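Local coordinates for possible sortase-like protein (Corynebacterium diphtheriae, PDB 5UUS), which is probably a class E-type sortase, a membrane-anchored cysteine transpeptidase of the family that joins proteins to the bacterial cell surface, generally assigned hydrolase activity, at residues 39-44 with 77-82; 68-73 with 96-101; 102-107 with 205-210; 131-136 with 148-153. One frame throughout, in Å; residues are numbered along the deposited sequence.

Contact 1 (39-44 with 77-82); sequences EAFARM and QLPGER
Phe-41 is the residue of strand 40-45 that reaches the loop 77-82, and Leu-78 and Pro-79 receive it. CG of Phe-41 sits between the backbone N and the carbonyl carbon (chi1 67°), a rotamer that carries the ring out toward the loop. There its CE2 lies 3.8 Å from CD2 of Leu-78, which approaches the ring obliquely, while CD of Pro-79 comes to the ring's edge, 4.2 Å from the same CE2. A flat aromatic suits this place because its ring offers a single carbon, CE2, to both a branched aliphatic and a proline ring. Next, the Ala-42 methyl points toward the loop but stays too far away to touch.

Leu-78 to Glu-81 form a type II beta turn closed by Glu-81 N to Leu-78 O, with Pro-79 and Gly-80 at its corners, the residues such a turn favours. OE1 of Glu-81 takes a nearly straight bond from Leu-78 N (2.8 Å, 170°), from above the carboxylate plane. Within the turn, Pro-79 also packs on Val-112 and Thr-114. Phe-41 and Ala-42 both face Ile-57 across the antiparallel pair, the signature of a classic beta bulge within the sheet of the sortase barrel.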
loop_
_atom_site.group_PDB
_atom_site.type_symbol
_atom_site.label_atom_id
_atom_site.label_comp_id
_atom_site.label_asym_id
_atom_site.label_seq_id
_atom_site.Cartn_x
_atom_site.Cartn_y
_atom_site.Cartn_z
ATOM N N GLU A 39 -6.129 5.299 16.075
ATOM C CA GLU A 39 -5.401 4.177 16.672
ATOM C C GLU A 39 -4.671 3.346 15.626
ATOM O O GLU A 39 -5.088 3.300 14.468
ATOM C CB GLU A 39 -6.361 3.274 17.460
ATOM C CG GLU A 39 -7.038 4.003 18.622
ATOM C CD GLU A 39 -6.047 4.616 19.620
ATOM O OE1 GLU A 39 -5.048 3.952 19.977
ATOM O OE2 GLU A 39 -6.273 5.770 20.052
ATOM N N ALA A 40 -3.590 2.689 16.050
ATOM C CA ALA A 40 -2.826 1.793 15.188
ATOM C C ALA A 40 -3.601 0.525 14.941
ATOM O O ALA A 40 -4.068 -0.095 15.883
ATOM C CB ALA A 40 -1.482 1.464 15.808
ATOM N N PHE A 41 -3.750 0.128 13.685
ATOM C CA PHE A 41 -4.503 -1.110 13.391
ATOM C C PHE A 41 -3.705 -2.018 12.465
ATOM O O PHE A 41 -4.148 -3.114 12.124
ATOM C CB PHE A 41 -5.855 -0.793 12.748
ATOM C CG PHE A 41 -5.744 -0.184 11.368
ATOM C CD1 PHE A 41 -5.498 1.180 11.215
ATOM C CD2 PHE A 41 -5.884 -0.969 10.238
ATOM C CE1 PHE A 41 -5.376 1.753 9.954
ATOM C CE2 PHE A 41 -5.768 -0.409 8.965
ATOM C CZ PHE A 41 -5.518 0.960 8.828
ATOM N N ALA A 42 -2.534 -1.550 12.026
ATOM C CA ALA A 42 -1.727 -2.351 11.111
ATOM C C ALA A 42 -0.264 -1.976 11.188
ATOM O O ALA A 42 0.105 -0.977 11.806
ATOM C CB ALA A 42 -2.228 -2.213 9.676
ATOM N N ARG A 43 0.564 -2.806 10.569
ATOM C CA ARG A 43 1.988 -2.579 10.543
ATOM C C ARG A 43 2.499 -2.836 9.135
ATOM O O ARG A 43 2.087 -3.803 8.499
ATOM C CB ARG A 43 2.688 -3.478 11.542
ATOM C CG ARG A 43 4.165 -3.255 11.617
ATOM C CD ARG A 43 4.764 -4.106 12.716
ATOM N NE ARG A 43 4.241 -3.768 14.034
ATOM C CZ ARG A 43 3.960 -4.667 14.971
ATOM N NH1 ARG A 43 4.127 -5.961 14.722
ATOM N NH2 ARG A 43 3.496 -4.273 16.152
ATOM N N MET A 44 3.396 -1.980 8.646
ATOM C CA MET A 44 3.949 -2.208 7.305
ATOM C C MET A 44 5.460 -2.382 7.318
ATOM O O MET A 44 6.163 -1.758 8.111
ATOM C CB MET A 44 3.566 -1.074 6.331
ATOM C CG MET A 44 4.077 0.324 6.694
ATOM S SD MET A 44 3.661 1.533 5.383
ATOM C CE MET A 44 4.794 1.072 4.081
ATOM N N GLN A 77 -10.073 1.682 1.107
ATOM C CA GLN A 77 -10.189 0.285 1.484
ATOM C C GLN A 77 -9.107 -0.060 2.477
ATOM O O GLN A 77 -8.208 0.735 2.726
ATOM C CB GLN A 77 -10.120 -0.626 0.251
ATOM C CG GLN A 77 -11.428 -0.648 -0.563
ATOM C CD GLN A 77 -11.751 0.689 -1.274
ATOM O OE1 GLN A 77 -10.969 1.206 -2.081
ATOM N NE2 GLN A 77 -12.925 1.235 -0.982
ATOM N N LEU A 78 -9.222 -1.244 3.060
ATOM C CA LEU A 78 -8.336 -1.704 4.110
ATOM C C LEU A 78 -7.452 -2.812 3.521
ATOM O O LEU A 78 -7.667 -3.225 2.388
ATOM C CB LEU A 78 -9.170 -2.181 5.320
ATOM C CG LEU A 78 -9.883 -1.048 6.073
ATOM C CD1 LEU A 78 -10.950 -1.608 7.087
ATOM C CD2 LEU A 78 -8.857 -0.194 6.798
ATOM N N PRO A 79 -6.443 -3.283 4.265
ATOM C CA PRO A 79 -5.476 -4.191 3.639
ATOM C C PRO A 79 -6.080 -5.480 3.101
ATOM O O PRO A 79 -6.881 -6.092 3.802
ATOM C CB PRO A 79 -4.499 -4.490 4.790
ATOM C CG PRO A 79 -4.546 -3.267 5.627
ATOM C CD PRO A 79 -5.990 -2.836 5.590
ATOM N N GLY A 80 -5.700 -5.887 1.887
ATOM C CA GLY A 80 -6.182 -7.138 1.325
ATOM C C GLY A 80 -7.474 -7.007 0.541
ATOM O O GLY A 80 -7.933 -7.947 -0.093
ATOM N N GLU A 81 -8.063 -5.825 0.577
ATOM C CA GLU A 81 -9.330 -5.591 -0.093
ATOM C C GLU A 81 -9.169 -5.156 -1.535
ATOM O O GLU A 81 -8.236 -4.413 -1.882
ATOM C CB GLU A 81 -10.117 -4.528 0.663
ATOM C CG GLU A 81 -10.341 -4.883 2.133
ATOM C CD GLU A 81 -11.323 -3.962 2.836
ATOM O OE1 GLU A 81 -11.496 -2.800 2.395
ATOM O OE2 GLU A 81 -11.941 -4.405 3.836
ATOM N N ARG A 82 -10.105 -5.588 -2.372
ATOM C CA ARG A 82 -10.174 -5.107 -3.744
ATOM C C ARG A 82 -10.539 -3.630 -3.713
ATOM O O ARG A 82 -11.404 -3.223 -2.931
ATOM C CB ARG A 82 -11.192 -5.932 -4.532
ATOM C CG ARG A 82 -10.796 -7.426 -4.599
ATOM C CD ARG A 82 -11.770 -8.206 -5.491
ATOM N NE ARG A 82 -11.502 -9.646 -5.479
ATOM C CZ ARG A 82 -10.772 -10.292 -6.386
ATOM N NH1 ARG A 82 -10.208 -9.641 -7.411
ATOM N NH2 ARG A 82 -10.598 -11.603 -6.262
#

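Contact 2 (68-73 with 96-101); sequences AGPGHY and APFNDL
In the sortase barrel, the loop that follows strand 83-88 carries the histidine predicted to be catalytic, and this contact packs the later part of that loop against the approach to strand 71-72. Pro-97 lies about 4 Å, side chain to side chain, from His-90, the predicted proton donor/acceptor, so the packing borders the probable active site.

Pro-70 is the central residue. Its pyrrolidine ring meets Pro-97 with the two rings sliding past each other in opposite directions, CD of Pro-70 standing 3.9 Å from CG of Pro-97. The same ring then touches Phe-98, where CG of Pro-70 is 3.9 Å from CZ and approaches the aromatic ring obliquely. CG of Phe-98 is anti to the carbonyl carbon (chi1 -73°), and from a bond that does not aim at the other segment the ring end swings close enough to meet Pro-70. Within its own segment CG of Pro-97 lies over one face of the Phe-98 ring, 4.0 Å above the plane and offset toward the rim, giving a small cluster of two prolines and one phenylalanine. Rigid prolines suit the place: they offer compact apolar surface without a backbone N-H to bury. Gly-69, with phi 157°, takes a backbone conformation that a side chain would obstruct, and lets the chain turn into Pro-70.

Around the cluster, Phe-55 of strand 54-59 touches both prolines, while Val-87 of strand 83-88 and Met-192 of strand 188-193 pack on Phe-98, so the loop rests on three strands of the sheet.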
loop_
_atom_site.group_PDB
_atom_site.type_symbol
_atom_site.label_atom_id
_atom_site.label_comp_id
_atom_site.label_asym_id
_atom_site.label_seq_id
_atom_site.Cartn_x
_atom_site.Cartn_y
_atom_site.Cartn_z
ATOM N N ALA A 68 3.558 9.727 14.258
ATOM C CA ALA A 68 4.436 8.606 14.580
ATOM C C ALA A 68 4.605 7.612 13.430
ATOM O O ALA A 68 5.253 6.570 13.593
ATOM C CB ALA A 68 3.912 7.884 15.808
ATOM N N GLY A 69 4.015 7.913 12.273
ATOM C CA GLY A 69 4.078 7.002 11.131
ATOM C C GLY A 69 2.939 7.217 10.147
ATOM O O GLY A 69 2.204 8.207 10.245
ATOM N N PRO A 70 2.779 6.300 9.185
ATOM C CA PRO A 70 1.728 6.510 8.181
ATOM C C PRO A 70 0.323 6.478 8.785
ATOM O O PRO A 70 0.096 5.814 9.810
ATOM C CB PRO A 70 1.931 5.349 7.210
ATOM C CG PRO A 70 3.326 4.881 7.454
ATOM C CD PRO A 70 3.614 5.127 8.878
ATOM N N GLY A 71 -0.606 7.197 8.159
ATOM C CA GLY A 71 -2.016 7.124 8.522
ATOM C C GLY A 71 -2.841 6.657 7.331
ATOM O O GLY A 71 -2.522 6.990 6.188
ATOM N N HIS A 72 -3.903 5.899 7.598
ATOM C CA HIS A 72 -4.844 5.432 6.574
ATOM C C HIS A 72 -5.869 6.517 6.232
ATOM O O HIS A 72 -6.478 7.080 7.128
ATOM C CB HIS A 72 -5.551 4.155 7.068
ATOM C CG HIS A 72 -6.615 3.630 6.151
ATOM N ND1 HIS A 72 -7.927 3.465 6.554
ATOM C CD2 HIS A 72 -6.561 3.201 4.862
ATOM C CE1 HIS A 72 -8.636 2.967 5.551
ATOM N NE2 HIS A 72 -7.833 2.801 4.512
ATOM N N TYR A 73 -6.039 6.842 4.939
ATOM C CA TYR A 73 -7.153 7.681 4.511
ATOM C C TYR A 73 -8.493 6.976 4.834
ATOM O O TYR A 73 -8.806 5.933 4.270
ATOM C CB TYR A 73 -7.079 7.987 3.011
ATOM C CG TYR A 73 -5.923 8.897 2.572
ATOM C CD1 TYR A 73 -6.084 10.277 2.516
ATOM C CD2 TYR A 73 -4.722 8.363 2.171
ATOM C CE1 TYR A 73 -5.040 11.113 2.079
ATOM C CE2 TYR A 73 -3.654 9.187 1.743
ATOM C CZ TYR A 73 -3.834 10.559 1.694
ATOM O OH TYR A 73 -2.790 11.359 1.260
ATOM N N ALA A 96 10.966 9.687 9.647
ATOM C CA ALA A 96 9.861 9.809 8.692
ATOM C C ALA A 96 9.816 8.534 7.880
ATOM O O ALA A 96 10.858 8.057 7.451
ATOM C CB ALA A 96 10.035 11.018 7.784
ATOM N N PRO A 97 8.612 7.976 7.656
ATOM C CA PRO A 97 8.564 6.671 6.996
ATOM C C PRO A 97 8.792 6.741 5.499
ATOM O O PRO A 97 9.221 5.732 4.949
ATOM C CB PRO A 97 7.126 6.185 7.282
ATOM C CG PRO A 97 6.333 7.463 7.285
ATOM C CD PRO A 97 7.259 8.470 7.983
ATOM N N PHE A 98 8.479 7.863 4.847
ATOM C CA PHE A 98 8.360 7.833 3.379
ATOM C C PHE A 98 9.404 8.702 2.674
ATOM O O PHE A 98 9.157 9.187 1.583
ATOM C CB PHE A 98 6.950 8.275 2.924
ATOM C CG PHE A 98 5.847 7.261 3.192
ATOM C CD1 PHE A 98 6.141 5.931 3.485
ATOM C CD2 PHE A 98 4.509 7.641 3.104
ATOM C CE1 PHE A 98 5.093 5.000 3.734
ATOM C CE2 PHE A 98 3.469 6.729 3.329
ATOM C CZ PHE A 98 3.754 5.414 3.652
ATOM N N ASN A 99 10.560 8.905 3.296
ATOM C CA ASN A 99 11.600 9.720 2.662
ATOM C C ASN A 99 12.199 9.036 1.422
ATOM O O ASN A 99 12.644 9.713 0.498
ATOM C CB ASN A 99 12.710 10.047 3.665
ATOM C CG ASN A 99 13.808 10.928 3.070
ATOM O OD1 ASN A 99 13.547 11.895 2.317
ATOM N ND2 ASN A 99 15.050 10.580 3.389
ATOM N N ASP A 100 12.182 7.702 1.389
ATOM C CA ASP A 100 12.895 6.960 0.345
ATOM C C ASP A 100 12.015 6.195 -0.652
ATOM O O ASP A 100 12.493 5.283 -1.330
ATOM C CB ASP A 100 13.876 5.984 0.992
ATOM C CG ASP A 100 15.097 6.690 1.591
ATOM O OD1 ASP A 100 15.699 7.542 0.902
ATOM O OD2 ASP A 100 15.446 6.403 2.756
ATOM N N LEU A 101 10.753 6.585 -0.777
ATOM C CA LEU A 101 9.833 5.912 -1.714
ATOM C C LEU A 101 10.302 5.994 -3.183
ATOM O O LEU A 101 9.927 5.165 -4.012
ATOM C CB LEU A 101 8.433 6.512 -1.601
ATOM C CG LEU A 101 7.645 6.251 -0.314
ATOM C CD1 LEU A 101 6.201 6.644 -0.533
ATOM C CD2 LEU A 101 7.734 4.799 0.104
#

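Contact 3 (102-107 with 205-210); sequences GNLNVC and MIVHAM
Met-205 reaches toward Gly-102 with a chain straight until its last bond. CG is anti to the backbone N (chi1 175°), and the next torsion is again extended, so SD is carried out from strand 204-216 before the chain bends at chi3, -62°, leaving SD nearest to Gly-102 N with CE a little farther off. SD lies 4.0 Å from the backbone N of Gly-102, a van der Waals approach to a residue of the short 3-10 segment. The sulfur meets main chain here because glycine has no side chain.

Two residues along the strand, Val-207 presents the same side of the sheet to Leu-104. Its CG1 is 4.5 Å from CD1 of Leu-104, a loose apolar touch. Leu-104 holds CG anti to its carbonyl carbon (chi1 -69°) with an extended chi2, sending one methyl toward the strand. Val-207 also packs on Met-192 and Met-205 on Ile-162, while Leu-104 O is bonded to Arg-160 and Cys-107 forms a disulfide with Cys-140.

The interface is dispersive, a thioether against main chain and two branched aliphatics, so its fit depends on shape, whereas the bond to Arg-160 and the disulfide supply directional and covalent ties.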
loop_
_atom_site.group_PDB
_atom_site.type_symbol
_atom_site.label_atom_id
_atom_site.label_comp_id
_atom_site.label_asym_id
_atom_site.label_seq_id
_atom_site.Cartn_x
_atom_site.Cartn_y
_atom_site.Cartn_z
ATOM N N GLY A 102 11.120 7.003 -3.492
ATOM C CA GLY A 102 11.666 7.201 -4.831
ATOM C C GLY A 102 12.679 6.134 -5.213
ATOM O O GLY A 102 13.028 5.967 -6.392
ATOM N N ASN A 103 13.140 5.393 -4.212
ATOM C CA ASN A 103 14.125 4.347 -4.427
ATOM C C ASN A 103 13.508 2.976 -4.603
ATOM O O ASN A 103 14.214 2.031 -4.928
ATOM C CB ASN A 103 15.130 4.316 -3.281
ATOM C CG ASN A 103 15.992 5.562 -3.241
ATOM O OD1 ASN A 103 16.337 6.130 -4.281
ATOM N ND2 ASN A 103 16.330 6.004 -2.038
ATOM N N LEU A 104 12.195 2.868 -4.408
ATOM C CA LEU A 104 11.501 1.604 -4.717
ATOM C C LEU A 104 11.512 1.297 -6.213
ATOM O O LEU A 104 11.435 2.203 -7.049
ATOM C CB LEU A 104 10.066 1.638 -4.218
ATOM C CG LEU A 104 9.886 1.619 -2.699
ATOM C CD1 LEU A 104 8.454 1.962 -2.335
ATOM C CD2 LEU A 104 10.236 0.267 -2.136
ATOM N N ASN A 105 11.639 0.020 -6.552
ATOM C CA ASN A 105 11.546 -0.401 -7.949
ATOM C C ASN A 105 10.360 -1.305 -8.144
ATOM O O ASN A 105 9.849 -1.864 -7.164
ATOM C CB ASN A 105 12.808 -1.124 -8.393
ATOM C CG ASN A 105 14.055 -0.304 -8.168
ATOM O OD1 ASN A 105 15.021 -0.780 -7.562
ATOM N ND2 ASN A 105 14.034 0.943 -8.624
ATOM N N VAL A 106 9.932 -1.467 -9.400
ATOM C CA VAL A 106 8.830 -2.378 -9.707
ATOM C C VAL A 106 9.102 -3.748 -9.086
ATOM O O VAL A 106 10.239 -4.210 -9.076
ATOM C CB VAL A 106 8.602 -2.530 -11.230
ATOM C CG1 VAL A 106 9.873 -2.965 -11.918
ATOM C CG2 VAL A 106 7.481 -3.551 -11.519
ATOM N N CYS A 107 8.053 -4.338 -8.509
ATOM C CA CYS A 107 8.059 -5.676 -7.905
ATOM C C CYS A 107 8.640 -5.719 -6.485
ATOM O O CYS A 107 8.546 -6.747 -5.812
ATOM C CB CYS A 107 8.790 -6.675 -8.820
ATOM S SG CYS A 107 7.799 -7.222 -10.248
ATOM N N MET A 205 4.248 13.097 -3.772
ATOM C CA MET A 205 4.688 11.886 -4.455
ATOM C C MET A 205 3.669 10.785 -4.204
ATOM O O MET A 205 3.221 10.623 -3.069
ATOM C CB MET A 205 6.066 11.434 -3.967
ATOM C CG MET A 205 6.530 10.091 -4.563
ATOM S SD MET A 205 8.196 9.659 -3.957
ATOM C CE MET A 205 9.104 11.063 -4.616
ATOM N N ILE A 206 3.347 10.032 -5.256
ATOM C CA ILE A 206 2.399 8.913 -5.211
ATOM C C ILE A 206 3.101 7.606 -5.603
ATOM O O ILE A 206 3.839 7.572 -6.595
ATOM C CB ILE A 206 1.206 9.114 -6.182
ATOM C CG1 ILE A 206 0.592 10.500 -6.028
ATOM C CG2 ILE A 206 0.135 8.011 -5.979
ATOM C CD1 ILE A 206 0.058 10.779 -4.613
ATOM N N VAL A 207 2.887 6.540 -4.828
ATOM C CA VAL A 207 3.350 5.197 -5.213
ATOM C C VAL A 207 2.176 4.216 -5.194
ATOM O O VAL A 207 1.350 4.242 -4.265
ATOM C CB VAL A 207 4.466 4.688 -4.287
ATOM C CG1 VAL A 207 4.737 3.196 -4.540
ATOM C CG2 VAL A 207 5.715 5.523 -4.479
ATOM N N HIS A 208 2.065 3.388 -6.235
ATOM C CA HIS A 208 1.017 2.360 -6.286
ATOM C C HIS A 208 1.657 0.980 -6.327
ATOM O O HIS A 208 2.619 0.734 -7.074
ATOM C CB HIS A 208 0.102 2.526 -7.519
ATOM C CG HIS A 208 -0.775 3.736 -7.486
ATOM N ND1 HIS A 208 -1.649 4.003 -6.443
ATOM C CD2 HIS A 208 -0.937 4.750 -8.375
ATOM C CE1 HIS A 208 -2.305 5.123 -6.694
ATOM N NE2 HIS A 208 -1.884 5.599 -7.861
ATOM N N ALA A 209 1.123 0.084 -5.517
ATOM C CA ALA A 209 1.540 -1.306 -5.510
ATOM C C ALA A 209 0.262 -2.172 -5.605
ATOM O O ALA A 209 -0.803 -1.785 -5.116
ATOM C CB ALA A 209 2.335 -1.618 -4.221
ATOM N N MET A 210 0.380 -3.333 -6.224
ATOM C CA MET A 210 -0.752 -4.209 -6.453
ATOM C C MET A 210 -0.632 -5.475 -5.598
ATOM O O MET A 210 0.459 -6.053 -5.448
ATOM C CB MET A 210 -0.864 -4.565 -7.945
ATOM C CG MET A 210 -1.995 -5.550 -8.256
ATOM S SD MET A 210 -2.281 -5.815 -10.018
ATOM C CE MET A 210 -2.900 -4.175 -10.494
#

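Contact 4 (131-136 with 148-153); sequences QQRYDE and RITHGD. With EDO (1,2-ethanediol), chain G.
Thr-150, Arg-133 and Ile-149 bury the most surface where helix 130-137 meets helix 143-151. With CG of Arg-133 anti to the backbone N (chi1 179°) and the chain extended to NE, its guanidinium is delivered to the carbonyl of Ile-149. NE donates to Ile-149 O at 2.7 Å (N-H...O 146°), coming from above the carbonyl plane, and NH2 adds a weak bond to the same oxygen at 3.0 Å. CG2 of Ile-149 lies over one face of the guanidinium, 3.2 Å above its plane and toward the rim. A long arginine suits this place: its aliphatic stem packs while its head donates to a carbonyl late in helix 143-151.

Thr-150 packs beside Tyr-134, meeting its side chain at about a right angle. OG1 lies at the edge of the tyrosine ring, in plane, and approaches CA of Tyr-134 to 3.3 Å; the hydroxyl's hydrogen bond is to Ala-146 O in its own helix. Threonine thus gives a compact surface with its polar atom satisfied locally.

Arg-148 NE and Asp-153 N donate to O2 of 1,2-ethanediol, probably from the crystallisation liquor, beside the Arg-148 NH1 to Asp-153 OD2 salt bridge. NH2 of Arg-133 also bonds Val-157 O, so the head bridges the helix and the following loop. A buried cation gripped by main-chain oxygens would probably stay charged, favoured by the partial negative charge of a helix C-terminus.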
loop_
_atom_site.group_PDB
_atom_site.type_symbol
_atom_site.label_atom_id
_atom_site.label_comp_id
_atom_site.label_asym_id
_atom_site.label_seq_id
_atom_site.Cartn_x
_atom_site.Cartn_y
_atom_site.Cartn_z
ATOM N N GLN A 131 5.428 -3.284 -24.161
ATOM C CA GLN A 131 6.181 -4.506 -23.925
ATOM C C GLN A 131 7.036 -4.450 -22.672
ATOM O O GLN A 131 7.134 -5.430 -21.930
ATOM C CB GLN A 131 7.070 -4.818 -25.139
ATOM C CG GLN A 131 7.890 -6.094 -24.978
ATOM C CD GLN A 131 7.047 -7.357 -25.101
ATOM O OE1 GLN A 131 7.004 -8.191 -24.186
ATOM N NE2 GLN A 131 6.383 -7.508 -26.239
ATOM N N GLN A 132 7.673 -3.314 -22.428
ATOM C CA GLN A 132 8.563 -3.250 -21.276
ATOM C C GLN A 132 7.783 -3.318 -19.969
ATOM O O GLN A 132 8.225 -3.934 -19.007
ATOM C CB GLN A 132 9.405 -1.986 -21.311
ATOM C CG GLN A 132 10.368 -1.879 -20.149
ATOM C CD GLN A 132 11.201 -0.623 -20.240
ATOM O OE1 GLN A 132 10.796 0.354 -20.870
ATOM N NE2 GLN A 132 12.379 -0.646 -19.628
ATOM N N ARG A 133 6.633 -2.657 -19.942
ATOM C CA ARG A 133 5.742 -2.664 -18.776
ATOM C C ARG A 133 5.274 -4.091 -18.482
ATOM O O ARG A 133 5.270 -4.546 -17.324
ATOM C CB ARG A 133 4.550 -1.727 -19.042
ATOM C CG ARG A 133 3.492 -1.622 -17.959
ATOM C CD ARG A 133 2.609 -0.397 -18.243
ATOM N NE ARG A 133 1.418 -0.335 -17.401
ATOM C CZ ARG A 133 1.370 0.198 -16.185
ATOM N NH1 ARG A 133 2.470 0.701 -15.643
ATOM N NH2 ARG A 133 0.220 0.210 -15.487
ATOM N N TYR A 134 4.911 -4.801 -19.546
ATOM C CA TYR A 134 4.460 -6.175 -19.437
ATOM C C TYR A 134 5.556 -7.071 -18.871
ATOM O O TYR A 134 5.344 -7.819 -17.923
ATOM C CB TYR A 134 4.023 -6.699 -20.805
ATOM C CG TYR A 134 3.489 -8.118 -20.758
ATOM C CD1 TYR A 134 4.262 -9.184 -21.187
ATOM C CD2 TYR A 134 2.213 -8.387 -20.265
ATOM C CE1 TYR A 134 3.772 -10.473 -21.150
ATOM C CE2 TYR A 134 1.715 -9.673 -20.224
ATOM C CZ TYR A 134 2.499 -10.717 -20.665
ATOM O OH TYR A 134 2.018 -12.010 -20.630
ATOM N N ASP A 135 6.734 -6.990 -19.472
ATOM C CA ASP A 135 7.856 -7.791 -19.032
ATOM C C ASP A 135 8.204 -7.493 -17.576
ATOM O O ASP A 135 8.555 -8.397 -16.817
ATOM C CB ASP A 135 9.076 -7.544 -19.922
ATOM C CG ASP A 135 8.860 -7.996 -21.357
ATOM O OD1 ASP A 135 8.043 -8.920 -21.595
ATOM O OD2 ASP A 135 9.531 -7.426 -22.246
ATOM N N GLU A 136 8.117 -6.232 -17.182
ATOM C CA GLU A 136 8.421 -5.894 -15.793
ATOM C C GLU A 136 7.353 -6.455 -14.850
ATOM O O GLU A 136 7.663 -6.946 -13.752
ATOM C CB GLU A 136 8.552 -4.382 -15.614
ATOM C CG GLU A 136 9.798 -3.815 -16.272
ATOM C CD GLU A 136 9.865 -2.304 -16.219
ATOM O OE1 GLU A 136 8.905 -1.673 -15.727
ATOM O OE2 GLU A 136 10.880 -1.749 -16.684
ATOM N N ARG A 148 -3.766 -6.962 -17.420
ATOM C CA ARG A 148 -4.544 -5.821 -16.927
ATOM C C ARG A 148 -3.689 -4.562 -16.720
ATOM O O ARG A 148 -4.117 -3.455 -17.019
ATOM C CB ARG A 148 -5.236 -6.177 -15.614
ATOM C CG ARG A 148 -6.118 -7.396 -15.680
ATOM C CD ARG A 148 -6.926 -7.492 -14.383
ATOM N NE ARG A 148 -8.022 -6.525 -14.406
ATOM C CZ ARG A 148 -8.871 -6.301 -13.405
ATOM N NH1 ARG A 148 -9.848 -5.430 -13.567
ATOM N NH2 ARG A 148 -8.744 -6.938 -12.247
ATOM N N ILE A 149 -2.476 -4.747 -16.206
ATOM C CA ILE A 149 -1.530 -3.646 -16.016
ATOM C C ILE A 149 -1.076 -3.058 -17.345
ATOM O O ILE A 149 -0.866 -1.841 -17.465
ATOM C CB ILE A 149 -0.295 -4.111 -15.202
ATOM C CG1 ILE A 149 -0.699 -4.361 -13.728
ATOM C CG2 ILE A 149 0.872 -3.110 -15.328
ATOM C CD1 ILE A 149 0.315 -5.190 -12.933
ATOM N N THR A 150 -0.954 -3.907 -18.361
ATOM C CA THR A 150 -0.419 -3.428 -19.639
ATOM C C THR A 150 -1.498 -2.879 -20.591
ATOM O O THR A 150 -1.281 -1.840 -21.210
ATOM C CB THR A 150 0.376 -4.529 -20.351
ATOM O OG1 THR A 150 1.323 -5.089 -19.436
ATOM C CG2 THR A 150 1.133 -3.956 -21.593
ATOM N N HIS A 151 -2.655 -3.540 -20.677
ATOM C CA HIS A 151 -3.671 -3.237 -21.691
ATOM C C HIS A 151 -5.080 -3.134 -21.153
ATOM O O HIS A 151 -6.024 -2.943 -21.921
ATOM C CB HIS A 151 -3.681 -4.317 -22.774
ATOM C CG HIS A 151 -2.370 -4.493 -23.463
ATOM N ND1 HIS A 151 -1.739 -5.714 -23.558
ATOM C CD2 HIS A 151 -1.573 -3.602 -24.107
ATOM C CE1 HIS A 151 -0.606 -5.569 -24.226
ATOM N NE2 HIS A 151 -0.483 -4.297 -24.569
ATOM N N GLY A 152 -5.232 -3.303 -19.844
ATOM C CA GLY A 152 -6.550 -3.402 -19.249
ATOM C C GLY A 152 -6.887 -2.254 -18.330
ATOM O O GLY A 152 -6.479 -1.107 -18.555
ATOM N N ASP A 153 -7.649 -2.557 -17.283
ATOM C CA ASP A 153 -8.148 -1.515 -16.393
ATOM C C ASP A 153 -7.047 -0.751 -15.645
ATOM O O ASP A 153 -7.283 0.327 -15.119
ATOM C CB ASP A 153 -9.122 -2.132 -15.398
ATOM C CG ASP A 153 -10.346 -2.724 -16.085
ATOM O OD1 ASP A 153 -10.712 -2.257 -17.183
ATOM O OD2 ASP A 153 -10.943 -3.655 -15.535
HETATM C C1 EDO G . -11.273 -5.991 -17.861
HETATM O O1 EDO G . -11.346 -5.603 -19.245
HETATM C C2 EDO G . -9.875 -6.508 -17.497
HETATM O O2 EDO G . -8.980 -5.435 -17.143
#

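How the contacts relate
Contacts 1 to 3 all reach the same sheet. Contact 1 and contact 2 have centres 14 Å apart and interlock through His-72, whose CB lies 3.6 Å from CZ of Phe-41 and whose NE2 is hydrogen-bonded to Gln-77 O at 2.8 Å. Contact 2 passes into contact 3 at Leu-101, with CB 3.9 Å from SD of Met-205. Contact 3 joins the helical contact 4 where CE of Met-210 meets CG1 of Ile-149 at 3.9 Å. Contact 2 is closest to the predicted catalytic His-90, whose side chain is about 4 Å from that of Pro-97; the side chain of Met-205 in contact 3 is about 12 Å from it. Contacts 1 and 4 lie away from the annotated sites, their centres 27 Å apart.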